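Local atomic coordinates of pullulanase (Bacillus acidopullulyticus, PDB entry 2WAN), a protein that hydrolyses the alpha-1,6-glucosidic linkages of pullulan and of branched starch-type polysaccharides, as a glycoside hydrolase with an alpha-amylase-type catalytic barrel. Residues P644-G656 against T667-D681. Numbering follows the deposited sequence.
Sequences PGIVLYGEPWTGG and TKGQQKGLGIGVFND. With ACT (acetate ion), chain Q.
Tyr649 pairs with Gly677 and Gly650 with Val678 in parallel register, their short strand axes at 37° and 4.6 Å apart at the closest. Three backbone bonds define the ladder: Gly677 N to Leu648 O (2.9 Å), Gly650 N to Gly677 O, and Phe679 N to Gly650 O (3.1 Å). Water 1 continues the link beyond the ladder, accepting from Leu648 N and donating to Gly675 O. These are neighbouring strands of the eight-stranded parallel barrel in the catalytic domain; strand 618-621 flanks 647-650 on its other edge.

The Tyr649 ring turns its edge to the face of Phe679 in an offset T-shaped pair, planes at 76° and centroids 5.8 Å apart. With chi1 at 54°, Tyr649 CG stands between the backbone N and carbonyl carbon, and CB lies against Gly677, where the partner strand has no side chain. Its OH bonds to Gln487 and Asn549. Just beyond strand 647-650, Pro652, the centre of an inverse gamma turn, packs CB 3.8 Å from Val678 CB and CG 3.6 Å from Lys668 CG, and its CG and CD rest on Phe679 O. Bends at chi3 and chi4 carry Lys668 NZ to Asp681 OD1, whose syn lone pair it meets at 2.7 Å. Asp681 CG lies 3.7 Å from Trp653 CZ3, while Glu651 CB sits over one face of the indole, toward its rim.

The Glu651 carboxylate is gripped at both oxygens, by a salt bridge from OE2 to Arg620 and a hydrogen bond from Leu623 N to OE1. The Lys668–Asp681 salt bridge probably offsets charge near the indole, and water 2, joining Pro652 O to Lys668 N, satisfies both backbone groups.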
# COMPACT_ATOMS: atom_id res chain seq x y z
N PRO A 644 0.73 11.75 -17.31
CA PRO A 644 1.33 10.40 -17.41
C PRO A 644 2.64 10.26 -16.66
O PRO A 644 3.09 9.14 -16.45
CB PRO A 644 1.55 10.21 -18.92
CG PRO A 644 1.49 11.55 -19.51
CD PRO A 644 0.58 12.38 -18.64
N GLY A 645 3.26 11.39 -16.28
CA GLY A 645 4.52 11.36 -15.54
C GLY A 645 4.39 11.18 -14.03
O GLY A 645 5.40 11.03 -13.35
N ILE A 646 3.16 11.18 -13.50
CA ILE A 646 2.98 10.98 -12.06
C ILE A 646 3.55 9.60 -11.65
O ILE A 646 3.33 8.60 -12.33
CB ILE A 646 1.50 11.16 -11.63
CG1 ILE A 646 1.14 12.65 -11.73
CG2 ILE A 646 1.27 10.66 -10.19
CD1 ILE A 646 -0.36 13.00 -11.49
N VAL A 647 4.31 9.57 -10.56
CA VAL A 647 5.00 8.34 -10.12
C VAL A 647 4.31 7.78 -8.88
O VAL A 647 4.07 8.52 -7.92
CB VAL A 647 6.49 8.60 -9.81
CG1 VAL A 647 7.19 7.31 -9.33
CG2 VAL A 647 7.18 9.17 -11.05
N LEU A 648 3.97 6.50 -8.94
CA LEU A 648 3.17 5.84 -7.92
C LEU A 648 3.83 4.55 -7.50
O LEU A 648 4.21 3.74 -8.36
CB LEU A 648 1.77 5.52 -8.47
CG LEU A 648 1.05 6.72 -9.09
CD1 LEU A 648 -0.13 6.23 -9.95
CD2 LEU A 648 0.60 7.71 -8.01
N TYR A 649 3.97 4.33 -6.20
CA TYR A 649 4.64 3.11 -5.71
C TYR A 649 4.31 2.89 -4.24
O TYR A 649 3.69 3.75 -3.60
CB TYR A 649 6.18 3.19 -5.92
CG TYR A 649 6.75 4.44 -5.32
CD1 TYR A 649 6.70 5.67 -6.01
CD2 TYR A 649 7.28 4.43 -4.02
CE1 TYR A 649 7.19 6.85 -5.44
CE2 TYR A 649 7.76 5.59 -3.43
CZ TYR A 649 7.72 6.80 -4.14
OH TYR A 649 8.19 7.96 -3.55
N GLY A 650 4.68 1.73 -3.71
CA GLY A 650 4.42 1.47 -2.29
C GLY A 650 4.93 0.14 -1.80
O GLY A 650 5.57 -0.60 -2.55
N GLU A 651 4.62 -0.17 -0.54
CA GLU A 651 5.13 -1.40 0.10
C GLU A 651 4.30 -2.62 -0.30
O GLU A 651 3.07 -2.64 -0.09
CB GLU A 651 5.10 -1.27 1.61
CG GLU A 651 5.94 -0.13 2.16
CD GLU A 651 5.71 0.05 3.65
OE1 GLU A 651 4.54 0.31 4.08
OE2 GLU A 651 6.70 -0.05 4.41
N PRO A 652 4.95 -3.64 -0.89
CA PRO A 652 4.20 -4.83 -1.34
C PRO A 652 4.02 -5.85 -0.21
O PRO A 652 4.25 -7.05 -0.38
CB PRO A 652 5.10 -5.38 -2.46
CG PRO A 652 6.50 -5.10 -1.91
CD PRO A 652 6.34 -3.66 -1.40
N TRP A 653 3.61 -5.37 0.96
CA TRP A 653 3.36 -6.27 2.09
C TRP A 653 2.30 -5.69 3.01
O TRP A 653 1.88 -4.54 2.85
CB TRP A 653 4.67 -6.62 2.86
CG TRP A 653 5.49 -5.44 3.27
CD1 TRP A 653 5.24 -4.59 4.30
CD2 TRP A 653 6.69 -4.96 2.63
NE1 TRP A 653 6.21 -3.62 4.36
CE2 TRP A 653 7.11 -3.81 3.35
CE3 TRP A 653 7.47 -5.39 1.54
CZ2 TRP A 653 8.27 -3.08 3.01
CZ3 TRP A 653 8.62 -4.67 1.19
CH2 TRP A 653 9.00 -3.52 1.92
N THR A 654 1.87 -6.50 3.97
CA THR A 654 0.85 -6.08 4.93
C THR A 654 1.48 -5.95 6.32
O THR A 654 2.67 -6.24 6.50
CB THR A 654 -0.29 -7.11 5.00
OG1 THR A 654 0.19 -8.31 5.63
CG2 THR A 654 -0.83 -7.40 3.59
N GLY A 655 0.69 -5.50 7.30
CA GLY A 655 1.16 -5.41 8.68
C GLY A 655 0.55 -6.45 9.60
O GLY A 655 0.80 -6.43 10.81
N GLY A 656 -0.24 -7.34 9.03
CA GLY A 656 -0.94 -8.39 9.78
C GLY A 656 -1.81 -9.16 8.82
O GLY A 656 -1.76 -8.94 7.61
N THR A 667 1.20 -7.82 -3.67
CA THR A 667 2.53 -8.33 -3.32
C THR A 667 3.43 -8.26 -4.57
O THR A 667 2.96 -7.92 -5.64
CB THR A 667 2.43 -9.79 -2.80
OG1 THR A 667 1.64 -10.55 -3.71
CG2 THR A 667 1.77 -9.81 -1.43
N LYS A 668 4.73 -8.54 -4.42
CA LYS A 668 5.64 -8.41 -5.56
C LYS A 668 5.23 -9.32 -6.71
O LYS A 668 4.96 -10.52 -6.52
CB LYS A 668 7.09 -8.68 -5.14
CG LYS A 668 7.65 -7.69 -4.10
CD LYS A 668 9.18 -7.80 -4.01
CE LYS A 668 9.62 -9.16 -3.41
NZ LYS A 668 9.17 -9.34 -2.00
N GLY A 669 5.17 -8.75 -7.91
CA GLY A 669 4.69 -9.46 -9.11
C GLY A 669 3.29 -9.00 -9.48
O GLY A 669 2.93 -8.95 -10.65
N GLN A 670 2.51 -8.62 -8.47
CA GLN A 670 1.12 -8.20 -8.71
C GLN A 670 0.99 -6.80 -9.32
O GLN A 670 -0.07 -6.43 -9.83
CB GLN A 670 0.32 -8.30 -7.41
CG GLN A 670 0.22 -9.72 -6.84
CD GLN A 670 -1.04 -10.40 -7.31
OE1 GLN A 670 -1.21 -10.67 -8.50
NE2 GLN A 670 -1.96 -10.65 -6.39
N GLN A 671 2.08 -6.02 -9.29
CA GLN A 671 2.09 -4.68 -9.88
C GLN A 671 2.30 -4.68 -11.38
O GLN A 671 2.18 -3.63 -12.02
CB GLN A 671 3.18 -3.81 -9.22
CG GLN A 671 4.59 -3.98 -9.81
CD GLN A 671 5.18 -5.38 -9.62
OE1 GLN A 671 4.95 -6.04 -8.60
NE2 GLN A 671 5.98 -5.82 -10.60
N LYS A 672 2.65 -5.84 -11.95
CA LYS A 672 3.01 -5.92 -13.37
C LYS A 672 2.01 -5.22 -14.29
O LYS A 672 0.81 -5.53 -14.26
CB LYS A 672 3.19 -7.38 -13.79
CG LYS A 672 4.50 -7.99 -13.29
CD LYS A 672 4.63 -9.43 -13.78
CE LYS A 672 5.99 -10.02 -13.38
NZ LYS A 672 6.09 -11.47 -13.83
N GLY A 673 2.52 -4.29 -15.08
CA GLY A 673 1.72 -3.60 -16.11
C GLY A 673 0.75 -2.56 -15.57
O GLY A 673 0.01 -1.96 -16.36
N LEU A 674 0.74 -2.32 -14.26
CA LEU A 674 -0.25 -1.40 -13.67
C LEU A 674 0.17 0.07 -13.66
O LEU A 674 -0.66 0.95 -13.38
CB LEU A 674 -0.63 -1.82 -12.25
CG LEU A 674 -1.31 -3.19 -12.11
CD1 LEU A 674 -1.82 -3.35 -10.67
CD2 LEU A 674 -2.42 -3.39 -13.15
N GLY A 675 1.45 0.33 -13.93
CA GLY A 675 1.96 1.72 -13.91
C GLY A 675 2.32 2.17 -12.49
O GLY A 675 2.31 3.36 -12.18
N ILE A 676 2.66 1.19 -11.65
CA ILE A 676 3.06 1.43 -10.26
C ILE A 676 4.27 0.57 -9.90
O ILE A 676 4.52 -0.46 -10.52
CB ILE A 676 1.91 1.12 -9.26
CG1 ILE A 676 1.72 -0.40 -9.09
CG2 ILE A 676 0.59 1.88 -9.63
CD1 ILE A 676 0.58 -0.83 -8.10
N GLY A 677 5.01 1.01 -8.89
CA GLY A 677 6.20 0.30 -8.41
C GLY A 677 6.10 -0.25 -7.00
O GLY A 677 5.22 0.16 -6.23
N VAL A 678 6.97 -1.20 -6.67
CA VAL A 678 6.98 -1.77 -5.31
C VAL A 678 8.38 -1.70 -4.72
O VAL A 678 9.36 -1.89 -5.42
CB VAL A 678 6.45 -3.24 -5.27
CG1 VAL A 678 4.99 -3.27 -5.65
CG2 VAL A 678 7.28 -4.17 -6.20
N PHE A 679 8.46 -1.41 -3.42
CA PHE A 679 9.73 -1.44 -2.72
C PHE A 679 10.32 -2.84 -2.82
O PHE A 679 9.63 -3.85 -2.58
CB PHE A 679 9.55 -1.06 -1.26
CG PHE A 679 9.47 0.41 -1.05
CD1 PHE A 679 10.63 1.19 -1.09
CD2 PHE A 679 8.24 1.03 -0.84
CE1 PHE A 679 10.58 2.60 -0.92
CE2 PHE A 679 8.18 2.43 -0.66
CZ PHE A 679 9.35 3.19 -0.68
N ASN A 680 11.59 -2.89 -3.20
CA ASN A 680 12.26 -4.14 -3.49
C ASN A 680 13.02 -4.65 -2.28
O ASN A 680 14.20 -4.37 -2.09
CB ASN A 680 13.17 -3.96 -4.72
CG ASN A 680 13.81 -5.27 -5.17
OD1 ASN A 680 13.73 -6.27 -4.48
ND2 ASN A 680 14.46 -5.24 -6.34
N ASP A 681 12.34 -5.40 -1.43
CA ASP A 681 13.01 -5.98 -0.27
C ASP A 681 14.01 -7.09 -0.65
O ASP A 681 14.88 -7.43 0.17
CB ASP A 681 12.03 -6.40 0.85
CG ASP A 681 10.96 -7.39 0.39
OD1 ASP A 681 10.60 -7.43 -0.81
OD2 ASP A 681 10.45 -8.11 1.27
C ACT Q . 6.52 -10.77 -17.36
O ACT Q . 7.08 -9.89 -16.67
OXT ACT Q . 5.48 -11.26 -16.88
CH3 ACT Q . 7.08 -11.22 -18.67
O HOH W 1 4.48 4.97 -11.43
O HOH W 2 5.80 -9.28 -1.79